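Local coordinates for porin protein associated with imipenem resistance (Acinetobacter baumannii, PDB 4FUV), which forms an eight-stranded beta-barrel in the outer membrane, is associated with imipenem resistance and probably takes part in the uptake of ornithine and imipenem, at residues 20-25 with 165-170; 44-49 with 75-80; 95-100 with 150-155. All blocks are in the same frame, centred on the assembly; numbering follows the deposited sequence.

Contact 1 (20-25 with 165-170); sequences GARAEV and FGEVGA. With C8E ((hydroxyethyloxy)tri(ethyloxy)octane), chain F.
Phe165 CE2 lies over one face of the Arg22 guanidinium, the two planes 32° apart. At the guanidinium edge, in its plane, sits a water. Glu24 OE1 approaches the Phe165 ring at its edge, 3.6 Å from CZ. This is the interior of an eight-stranded outer-membrane beta-barrel. Strands 20-26 and 162-172 are not paired; strand 213-224 runs between them, and their side chains meet inside. Arg22 CD packs 3.5 Å from Phe165 CE1. The extended Arg22 chain crosses the Phe165 side chain at about a right angle. Arg22 NE makes a salt bridge of 2.8 Å to Glu24 OE1, met nearly along its C-O axis. Arg22 NH1 pairs with Glu80, and NH2 also bonds to Tyr76 OH. Glu24 OE2 has Lys218 and Asn49 as partners and a probable, very short bond to Tyr76 OH; Glu167 is held by Tyr96 and Tyr149. These bonds satisfy buried charges. A detergent molecule lies beside Ala23, its O12 3.8 Å from Ala23 CB. Arg22 NH2 and Glu167 OE1 are 4.0 Å apart, with the oxygen well out of the guanidinium plane. The water joins them, 3.0 Å from each: it accepts from Arg22 NH2 and donates to Glu167 OE1.

Contact 2 (44-49 with 75-80); sequences LALGYN and VYLNAE. With C8E ((hydroxyethyloxy)tri(ethyloxy)octane), chain C.
This contact is part of the beta hairpin formed by strands 42-56 and 64-81 in the barrel wall. Gly47 and Tyr76 form an antiparallel hydrogen-bonded pair, as do Ala45 and Asn78. Four backbone bonds join the strands, among them Ala45 N to Asn78 O at 2.8 Å. Gly47 CA sits over one face of the Tyr76 ring, displaced toward the rim, in a CH-pi contact 3.8 Å from the centroid. A chi1 of 68° sets Tyr76 CG between the backbone N and the carbonyl carbon; the ring beyond it lies over Gly47. Asn49 ND2 comes to the ring edge, in plane, 3.9 Å from Tyr76 CE2; Asn49 OD1 bonds to Lys218 NZ. Tyr76 OH reaches the charged cluster around Glu24. The other sheet face carries Leu44, Leu46, Tyr48, Val75 and Leu77. Leu44 CG packs against Leu77 CD1 at 3.8 Å. Val75 CG2 meets the Tyr48 ring at its edge, 4.1 Å from CD1. A detergent molecule lies against both residues, its C7 3.6 Å from Val75 CG2. The chemistry is two-sided: apolar groups that take detergent are consistent with a membrane-facing surface, while the Tyr76 face delivers a hydroxyl to the charged interior.

Contact 3 (95-100 with 150-155); sequences LYVAAG and LGFGFA. With C8E ((hydroxyethyloxy)tri(ethyloxy)octane), chain J.
Strands 95-100 and 150-154 run antiparallel, their axes 4.4 Å apart at closest approach and 153° between their directions. Tyr96 with Gly153 and Ala98 with Gly151 are the hydrogen-bonded pairs, each joined by two backbone bonds. Gly153 N to Tyr96 O is 2.8 Å. The strands are adjacent staves of the barrel wall; strand 134-144 also pairs with strand 95-114. The Tyr96 ring lies over Gly153. Gly153 CA makes a CH-pi contact with one ring face, 3.6 Å from the centroid and 19° off the normal, shifted toward the rim. The ring starts from a CG that is flanked by both the backbone N and the carbonyl carbon of Tyr96 (chi1 67°). Ala155 CB comes to the ring edge, 4.0 Å from Tyr96 CE1. Tyr96 OH bonds to Glu167 of the next strand, and Phe165 also touches this tyrosine. Ala98 points to the same sheet face as Tyr96.

Leu95, Val97, Leu150, Phe152 and Phe154 point to the other face. Leu95 CD2 packs against the Phe154 ring, 3.4 Å from CD1; the two side chains cross obliquely. Val97 CG2 touches two partners, Leu150 CD1 at 3.9 Å and Phe152 CE2 at 3.9 Å. Val97 CG2 also packs against Gly151 O. A detergent molecule meets the Phe152 ring at its edge and in its plane, with C10 3.5 Å from Phe152 CE1. Its C8 also lies near Leu150. Another detergent molecule touches Leu95. The apolar face therefore offers leucine and phenylalanine groups to detergent, as expected of a surface facing lipid. On the inward face, the Tyr96 phenol covers the glycine backbone with its ring and keeps its hydroxyl among polar groups.

How the contacts relate
All three contacts belong to one barrel. Contact 1 lies inside it; contacts 2 and 3 are strand pairs in its wall. The centre of contact 1 is about 9 Å from each of the other two centres, which are about 11 Å apart. Polar groups join them inside. Arg22 NH1 of contact 1 makes a salt bridge to Glu80 OE2 of contact 2 at 2.8 Å. Glu167 OE1 of contact 1 has a probable hydrogen bond to Tyr96 OH of contact 3 at 2.6 Å. Contacts 2 and 3 share neighbouring strands, with Ala79 N 2.8 Å from Ala99 O in a probable hydrogen bond. Detergent lies against all three.

Contact 1 (20-25 with 165-170)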
loop_
_atom_site.group_PDB
_atom_site.type_symbol
_atom_site.label_atom_id
_atom_site.label_comp_id
_atom_site.label_asym_id
_atom_site.label_seq_id
_atom_site.Cartn_x
_atom_site.Cartn_y
_atom_site.Cartn_z
ATOM N N GLY A 20 -4.692 -16.991 -38.336
ATOM C CA GLY A 20 -4.067 -17.539 -37.154
ATOM C C GLY A 20 -5.018 -17.826 -36.020
ATOM O O GLY A 20 -6.243 -17.851 -36.180
ATOM N N ALA A 21 -4.431 -18.044 -34.854
ATOM C CA ALA A 21 -5.184 -18.423 -33.676
ATOM C C ALA A 21 -4.464 -17.887 -32.446
ATOM O O ALA A 21 -3.291 -17.508 -32.502
ATOM C CB ALA A 21 -5.330 -19.934 -33.602
ATOM N N ARG A 22 -5.166 -17.818 -31.333
ATOM C CA ARG A 22 -4.505 -17.377 -30.127
ATOM C C ARG A 22 -5.006 -18.161 -28.932
ATOM O O ARG A 22 -6.128 -18.664 -28.940
ATOM C CB ARG A 22 -4.678 -15.866 -29.927
ATOM C CG ARG A 22 -6.056 -15.408 -29.457
ATOM C CD ARG A 22 -6.160 -13.883 -29.397
ATOM N NE ARG A 22 -7.511 -13.450 -29.040
ATOM C CZ ARG A 22 -8.081 -12.311 -29.429
ATOM N NH1 ARG A 22 -7.421 -11.442 -30.202
ATOM N NH2 ARG A 22 -9.324 -12.032 -29.034
ATOM N N ALA A 23 -4.147 -18.280 -27.929
ATOM C CA ALA A 23 -4.510 -18.861 -26.648
ATOM C C ALA A 23 -4.482 -17.743 -25.629
ATOM O O ALA A 23 -3.595 -16.888 -25.672
ATOM C CB ALA A 23 -3.517 -19.952 -26.259
ATOM N N GLU A 24 -5.440 -17.750 -24.704
ATOM C CA GLU A 24 -5.564 -16.648 -23.773
ATOM C C GLU A 24 -6.096 -17.099 -22.422
ATOM O O GLU A 24 -6.789 -18.113 -22.306
ATOM C CB GLU A 24 -6.461 -15.550 -24.363
ATOM C CG GLU A 24 -7.942 -15.950 -24.521
ATOM C CD GLU A 24 -8.632 -15.234 -25.686
ATOM O OE1 GLU A 24 -7.935 -14.829 -26.646
ATOM O OE2 GLU A 24 -9.865 -15.065 -25.643
ATOM N N VAL A 25 -5.742 -16.324 -21.406
ATOM C CA VAL A 25 -6.199 -16.524 -20.046
ATOM C C VAL A 25 -6.568 -15.147 -19.496
ATOM O O VAL A 25 -5.833 -14.165 -19.673
ATOM C CB VAL A 25 -5.112 -17.207 -19.178
ATOM C CG1 VAL A 25 -3.782 -16.441 -19.238
ATOM C CG2 VAL A 25 -5.578 -17.371 -17.757
ATOM N N PHE A 165 -0.037 -10.794 -26.354
ATOM C CA PHE A 165 -0.973 -9.680 -26.258
ATOM C C PHE A 165 -1.582 -9.510 -24.880
ATOM O O PHE A 165 -1.511 -10.406 -24.038
ATOM C CB PHE A 165 -2.081 -9.820 -27.305
ATOM C CG PHE A 165 -3.204 -10.724 -26.891
ATOM C CD1 PHE A 165 -3.108 -12.102 -27.062
ATOM C CD2 PHE A 165 -4.363 -10.195 -26.344
ATOM C CE1 PHE A 165 -4.154 -12.937 -26.684
ATOM C CE2 PHE A 165 -5.408 -11.009 -25.958
ATOM C CZ PHE A 165 -5.313 -12.392 -26.124
ATOM N N GLY A 166 -2.153 -8.334 -24.648
ATOM C CA GLY A 166 -3.014 -8.105 -23.507
ATOM C C GLY A 166 -4.230 -7.379 -24.040
ATOM O O GLY A 166 -4.130 -6.693 -25.053
ATOM N N GLU A 167 -5.371 -7.523 -23.378
ATOM C CA GLU A 167 -6.575 -6.828 -23.805
ATOM C C GLU A 167 -7.415 -6.461 -22.598
ATOM O O GLU A 167 -7.607 -7.272 -21.672
ATOM C CB GLU A 167 -7.404 -7.689 -24.760
ATOM C CG GLU A 167 -8.578 -6.948 -25.422
ATOM C CD GLU A 167 -9.393 -7.827 -26.377
ATOM O OE1 GLU A 167 -8.808 -8.400 -27.322
ATOM O OE2 GLU A 167 -10.622 -7.949 -26.180
ATOM N N VAL A 168 -7.930 -5.243 -22.607
ATOM C CA VAL A 168 -8.834 -4.808 -21.546
ATOM C C VAL A 168 -10.076 -4.194 -22.176
ATOM O O VAL A 168 -9.985 -3.425 -23.140
ATOM C CB VAL A 168 -8.160 -3.817 -20.548
ATOM C CG1 VAL A 168 -6.877 -4.419 -19.977
ATOM C CG2 VAL A 168 -7.865 -2.487 -21.211
ATOM N N GLY A 169 -11.240 -4.565 -21.656
ATOM C CA GLY A 169 -12.480 -3.981 -22.118
ATOM C C GLY A 169 -13.625 -4.206 -21.153
ATOM O O GLY A 169 -13.419 -4.449 -19.950
ATOM N N ALA A 170 -14.843 -4.155 -21.678
ATOM C CA ALA A 170 -16.009 -4.417 -20.844
ATOM C C ALA A 170 -17.217 -4.792 -21.684
ATOM O O ALA A 170 -17.400 -4.272 -22.788
ATOM C CB ALA A 170 -16.324 -3.188 -19.955
HETATM C C4 C8E F . 2.627 -11.509 -22.081
HETATM C C5 C8E F . 1.437 -12.446 -22.239
HETATM C C6 C8E F . 1.895 -13.868 -22.554
HETATM C C7 C8E F . 0.989 -14.891 -21.875
HETATM O O9 C8E F . -2.200 -18.531 -22.539
HETATM C C10 C8E F . -2.176 -19.916 -22.264
HETATM C C11 C8E F . -3.531 -20.355 -21.710
HETATM O O12 C8E F . -4.307 -21.031 -22.684
HETATM C C13 C8E F . -5.185 -21.975 -22.110
HETATM C C14 C8E F . -5.523 -23.063 -23.120
HETATM C C16 C8E F . -9.087 -24.006 -23.257
HETATM C C17 C8E F . -10.486 -23.841 -23.843
HETATM O O18 C8E F . -11.342 -24.818 -23.292
HETATM C C19 C8E F . -11.502 -24.675 -21.900
HETATM C C20 C8E F . -12.618 -25.597 -21.419
HETATM O O21 C8E F . -12.136 -26.357 -20.334
HETATM O O HOH W 1 -10.524 -9.368 -29.563
#

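Contact 2 (44-49 with 75-80)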
loop_
_atom_site.group_PDB
_atom_site.type_symbol
_atom_site.label_atom_id
_atom_site.label_comp_id
_atom_site.label_asym_id
_atom_site.label_seq_id
_atom_site.Cartn_x
_atom_site.Cartn_y
_atom_site.Cartn_z
ATOM N N LEU A 44 -10.818 -9.828 -37.330
ATOM C CA LEU A 44 -11.935 -10.464 -36.643
ATOM C C LEU A 44 -11.402 -11.564 -35.744
ATOM O O LEU A 44 -10.501 -12.303 -36.145
ATOM C CB LEU A 44 -12.872 -11.060 -37.682
ATOM C CG LEU A 44 -14.340 -11.238 -37.348
ATOM C CD1 LEU A 44 -14.945 -9.902 -36.909
ATOM C CD2 LEU A 44 -15.031 -11.779 -38.588
ATOM N N ALA A 45 -11.949 -11.654 -34.535
ATOM C CA ALA A 45 -11.617 -12.709 -33.584
ATOM C C ALA A 45 -12.871 -13.434 -33.104
ATOM O O ALA A 45 -13.807 -12.817 -32.587
ATOM C CB ALA A 45 -10.853 -12.129 -32.374
ATOM N N LEU A 46 -12.879 -14.752 -33.265
ATOM C CA LEU A 46 -13.966 -15.577 -32.772
ATOM C C LEU A 46 -13.403 -16.504 -31.718
ATOM O O LEU A 46 -12.582 -17.377 -32.021
ATOM C CB LEU A 46 -14.573 -16.406 -33.904
ATOM C CG LEU A 46 -15.624 -17.453 -33.520
ATOM C CD1 LEU A 46 -16.902 -16.809 -33.014
ATOM C CD2 LEU A 46 -15.918 -18.370 -34.702
ATOM N N GLY A 47 -13.863 -16.338 -30.481
ATOM C CA GLY A 47 -13.234 -17.010 -29.363
ATOM C C GLY A 47 -14.151 -17.679 -28.362
ATOM O O GLY A 47 -15.359 -17.460 -28.345
ATOM N N TYR A 48 -13.550 -18.519 -27.530
ATOM C CA TYR A 48 -14.233 -19.114 -26.405
ATOM C C TYR A 48 -13.399 -18.907 -25.164
ATOM O O TYR A 48 -12.189 -19.131 -25.176
ATOM C CB TYR A 48 -14.454 -20.612 -26.612
ATOM C CG TYR A 48 -15.091 -21.289 -25.405
ATOM C CD1 TYR A 48 -16.461 -21.237 -25.203
ATOM C CD2 TYR A 48 -14.317 -21.973 -24.472
ATOM C CE1 TYR A 48 -17.055 -21.864 -24.098
ATOM C CE2 TYR A 48 -14.894 -22.593 -23.361
ATOM C CZ TYR A 48 -16.269 -22.530 -23.177
ATOM O OH TYR A 48 -16.857 -23.154 -22.086
ATOM N N ASN A 49 -14.054 -18.482 -24.092
ATOM C CA ASN A 49 -13.427 -18.401 -22.781
ATOM C C ASN A 49 -14.316 -19.190 -21.833
ATOM O O ASN A 49 -15.511 -18.895 -21.677
ATOM C CB ASN A 49 -13.348 -16.970 -22.246
ATOM C CG ASN A 49 -12.404 -16.069 -23.037
ATOM O OD1 ASN A 49 -12.549 -14.854 -22.981
ATOM N ND2 ASN A 49 -11.444 -16.650 -23.765
ATOM N N VAL A 75 -18.803 -17.149 -25.424
ATOM C CA VAL A 75 -18.418 -17.158 -26.836
ATOM C C VAL A 75 -18.440 -15.722 -27.341
ATOM O O VAL A 75 -19.433 -15.019 -27.153
ATOM C CB VAL A 75 -19.410 -17.961 -27.710
ATOM C CG1 VAL A 75 -18.991 -17.911 -29.181
ATOM C CG2 VAL A 75 -19.524 -19.387 -27.233
ATOM N N TYR A 76 -17.378 -15.289 -28.010
ATOM C CA TYR A 76 -17.327 -13.897 -28.458
ATOM C C TYR A 76 -16.897 -13.715 -29.905
ATOM O O TYR A 76 -16.117 -14.507 -30.465
ATOM C CB TYR A 76 -16.453 -13.050 -27.520
ATOM C CG TYR A 76 -14.964 -13.394 -27.558
ATOM C CD1 TYR A 76 -14.112 -12.800 -28.498
ATOM C CD2 TYR A 76 -14.407 -14.285 -26.650
ATOM C CE1 TYR A 76 -12.752 -13.103 -28.538
ATOM C CE2 TYR A 76 -13.049 -14.605 -26.684
ATOM C CZ TYR A 76 -12.220 -13.989 -27.632
ATOM O OH TYR A 76 -10.867 -14.262 -27.700
ATOM N N LEU A 77 -17.418 -12.664 -30.512
ATOM C CA LEU A 77 -16.991 -12.275 -31.848
ATOM C C LEU A 77 -16.639 -10.790 -31.835
ATOM O O LEU A 77 -17.503 -9.936 -31.591
ATOM C CB LEU A 77 -18.088 -12.554 -32.866
ATOM C CG LEU A 77 -17.730 -12.177 -34.299
ATOM C CD1 LEU A 77 -16.523 -12.992 -34.775
ATOM C CD2 LEU A 77 -18.924 -12.387 -35.211
ATOM N N ASN A 78 -15.366 -10.490 -32.065
ATOM C CA ASN A 78 -14.907 -9.103 -32.096
ATOM C C ASN A 78 -14.318 -8.691 -33.426
ATOM O O ASN A 78 -13.569 -9.453 -34.049
ATOM C CB ASN A 78 -13.851 -8.845 -31.015
ATOM C CG ASN A 78 -14.414 -8.969 -29.631
ATOM O OD1 ASN A 78 -15.559 -8.620 -29.407
ATOM N ND2 ASN A 78 -13.613 -9.473 -28.695
ATOM N N ALA A 79 -14.646 -7.476 -33.842
ATOM C CA ALA A 79 -13.846 -6.776 -34.853
ATOM C C ALA A 79 -12.650 -6.151 -34.147
ATOM O O ALA A 79 -12.790 -5.595 -33.049
ATOM C CB ALA A 79 -14.674 -5.697 -35.526
ATOM N N GLU A 80 -11.472 -6.240 -34.759
ATOM C CA GLU A 80 -10.306 -5.536 -34.238
ATOM C C GLU A 80 -9.813 -4.487 -35.243
ATOM O O GLU A 80 -9.501 -4.792 -36.395
ATOM C CB GLU A 80 -9.178 -6.513 -33.875
ATOM C CG GLU A 80 -9.627 -7.648 -32.949
ATOM C CD GLU A 80 -8.467 -8.509 -32.475
ATOM O OE1 GLU A 80 -7.402 -8.522 -33.141
ATOM O OE2 GLU A 80 -8.619 -9.171 -31.428
HETATM C C1 C8E C . -13.967 -21.027 -31.771
HETATM C C2 C8E C . -15.259 -20.741 -31.008
HETATM C C3 C8E C . -16.027 -22.026 -30.716
HETATM C C4 C8E C . -17.413 -21.765 -30.132
HETATM C C5 C8E C . -17.595 -22.475 -28.796
HETATM C C6 C8E C . -19.008 -23.012 -28.571
HETATM C C7 C8E C . -19.381 -22.932 -27.090
HETATM C C8 C8E C . -20.810 -23.398 -26.837
HETATM O O9 C8E C . -21.260 -22.939 -25.580
HETATM C C10 C8E C . -22.101 -21.811 -25.679
#

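Contact 3 (95-100 with 150-155)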
loop_
_atom_site.group_PDB
_atom_site.type_symbol
_atom_site.label_atom_id
_atom_site.label_comp_id
_atom_site.label_asym_id
_atom_site.label_seq_id
_atom_site.Cartn_x
_atom_site.Cartn_y
_atom_site.Cartn_z
ATOM N N LEU A 95 -1.319 -2.275 -31.752
ATOM C CA LEU A 95 -2.368 -1.533 -31.039
ATOM C C LEU A 95 -3.740 -1.643 -31.730
ATOM O O LEU A 95 -3.868 -1.391 -32.935
ATOM C CB LEU A 95 -1.963 -0.064 -30.877
ATOM C CG LEU A 95 -0.761 0.221 -29.981
ATOM C CD1 LEU A 95 -0.284 1.670 -30.200
ATOM C CD2 LEU A 95 -1.121 0.007 -28.516
ATOM N N TYR A 96 -4.771 -2.020 -30.983
ATOM C CA TYR A 96 -6.079 -2.156 -31.610
ATOM C C TYR A 96 -7.249 -1.815 -30.693
ATOM O O TYR A 96 -7.143 -1.897 -29.474
ATOM C CB TYR A 96 -6.282 -3.561 -32.204
ATOM C CG TYR A 96 -6.372 -4.706 -31.197
ATOM C CD1 TYR A 96 -5.224 -5.336 -30.728
ATOM C CD2 TYR A 96 -7.612 -5.178 -30.737
ATOM C CE1 TYR A 96 -5.290 -6.399 -29.829
ATOM C CE2 TYR A 96 -7.687 -6.246 -29.821
ATOM C CZ TYR A 96 -6.515 -6.843 -29.377
ATOM O OH TYR A 96 -6.546 -7.879 -28.469
ATOM N N VAL A 97 -8.366 -1.435 -31.303
ATOM C CA VAL A 97 -9.627 -1.326 -30.578
ATOM C C VAL A 97 -10.513 -2.484 -31.004
ATOM O O VAL A 97 -10.633 -2.791 -32.206
ATOM C CB VAL A 97 -10.339 0.040 -30.818
ATOM C CG1 VAL A 97 -10.434 0.330 -32.282
ATOM C CG2 VAL A 97 -11.737 0.053 -30.184
ATOM N N ALA A 98 -11.079 -3.151 -30.010
ATOM C CA ALA A 98 -11.984 -4.288 -30.195
ATOM C C ALA A 98 -13.432 -3.856 -29.974
ATOM O O ALA A 98 -13.767 -3.216 -28.970
ATOM C CB ALA A 98 -11.631 -5.408 -29.205
ATOM N N ALA A 99 -14.293 -4.225 -30.905
ATOM C CA ALA A 99 -15.709 -3.968 -30.764
ATOM C C ALA A 99 -16.447 -5.198 -31.258
ATOM O O ALA A 99 -16.162 -5.721 -32.331
ATOM C CB ALA A 99 -16.109 -2.771 -31.561
ATOM N N GLY A 100 -17.407 -5.653 -30.475
ATOM C CA GLY A 100 -18.149 -6.840 -30.856
ATOM C C GLY A 100 -19.201 -7.224 -29.852
ATOM O O GLY A 100 -19.818 -6.365 -29.197
ATOM N N LEU A 150 -16.704 -3.606 -25.855
ATOM C CA LEU A 150 -15.739 -2.635 -26.353
ATOM C C LEU A 150 -14.469 -2.864 -25.565
ATOM O O LEU A 150 -14.516 -3.044 -24.352
ATOM C CB LEU A 150 -16.229 -1.189 -26.138
ATOM C CG LEU A 150 -15.211 -0.105 -26.509
ATOM C CD1 LEU A 150 -14.951 -0.113 -28.019
ATOM C CD2 LEU A 150 -15.593 1.326 -26.018
ATOM N N GLY A 151 -13.330 -2.854 -26.237
ATOM C CA GLY A 151 -12.080 -3.058 -25.533
ATOM C C GLY A 151 -10.921 -2.504 -26.308
ATOM O O GLY A 151 -11.088 -2.075 -27.446
ATOM N N PHE A 152 -9.745 -2.518 -25.691
ATOM C CA PHE A 152 -8.539 -2.032 -26.344
ATOM C C PHE A 152 -7.424 -3.033 -26.105
ATOM O O PHE A 152 -7.283 -3.568 -25.002
ATOM C CB PHE A 152 -8.155 -0.642 -25.813
ATOM C CG PHE A 152 -9.283 0.355 -25.878
ATOM C CD1 PHE A 152 -10.213 0.449 -24.843
ATOM C CD2 PHE A 152 -9.440 1.173 -26.986
ATOM C CE1 PHE A 152 -11.267 1.346 -24.913
ATOM C CE2 PHE A 152 -10.491 2.085 -27.057
ATOM C CZ PHE A 152 -11.402 2.171 -26.022
ATOM N N GLY A 153 -6.643 -3.311 -27.143
ATOM C CA GLY A 153 -5.632 -4.355 -27.054
ATOM C C GLY A 153 -4.258 -3.925 -27.526
ATOM O O GLY A 153 -4.102 -2.934 -28.279
ATOM N N PHE A 154 -3.258 -4.671 -27.067
ATOM C CA PHE A 154 -1.873 -4.448 -27.440
ATOM C C PHE A 154 -1.244 -5.793 -27.768
ATOM O O PHE A 154 -0.978 -6.595 -26.873
ATOM C CB PHE A 154 -1.112 -3.776 -26.296
ATOM C CG PHE A 154 0.324 -3.427 -26.645
ATOM C CD1 PHE A 154 0.622 -2.783 -27.837
ATOM C CD2 PHE A 154 1.365 -3.728 -25.777
ATOM C CE1 PHE A 154 1.938 -2.454 -28.169
ATOM C CE2 PHE A 154 2.686 -3.408 -26.101
ATOM C CZ PHE A 154 2.967 -2.767 -27.296
ATOM N N ALA A 155 -1.006 -6.045 -29.046
ATOM C CA ALA A 155 -0.576 -7.373 -29.482
ATOM C C ALA A 155 0.725 -7.377 -30.285
ATOM O O ALA A 155 0.729 -7.770 -31.452
ATOM C CB ALA A 155 -1.699 -8.054 -30.286
HETATM C C8 C8E J . -14.370 0.140 -22.302
HETATM O O9 C8E J . -13.271 -0.409 -21.591
HETATM C C10 C8E J . -12.160 0.476 -21.593
HETATM C C11 C8E J . -11.333 0.245 -20.326
HETATM O O18 C8E J . -16.645 -0.059 -16.895
HETATM C C19 C8E J . -17.105 1.208 -17.300
HETATM C C20 C8E J . -16.789 1.326 -18.785
HETATM O O21 C8E J . -18.002 1.174 -19.487
#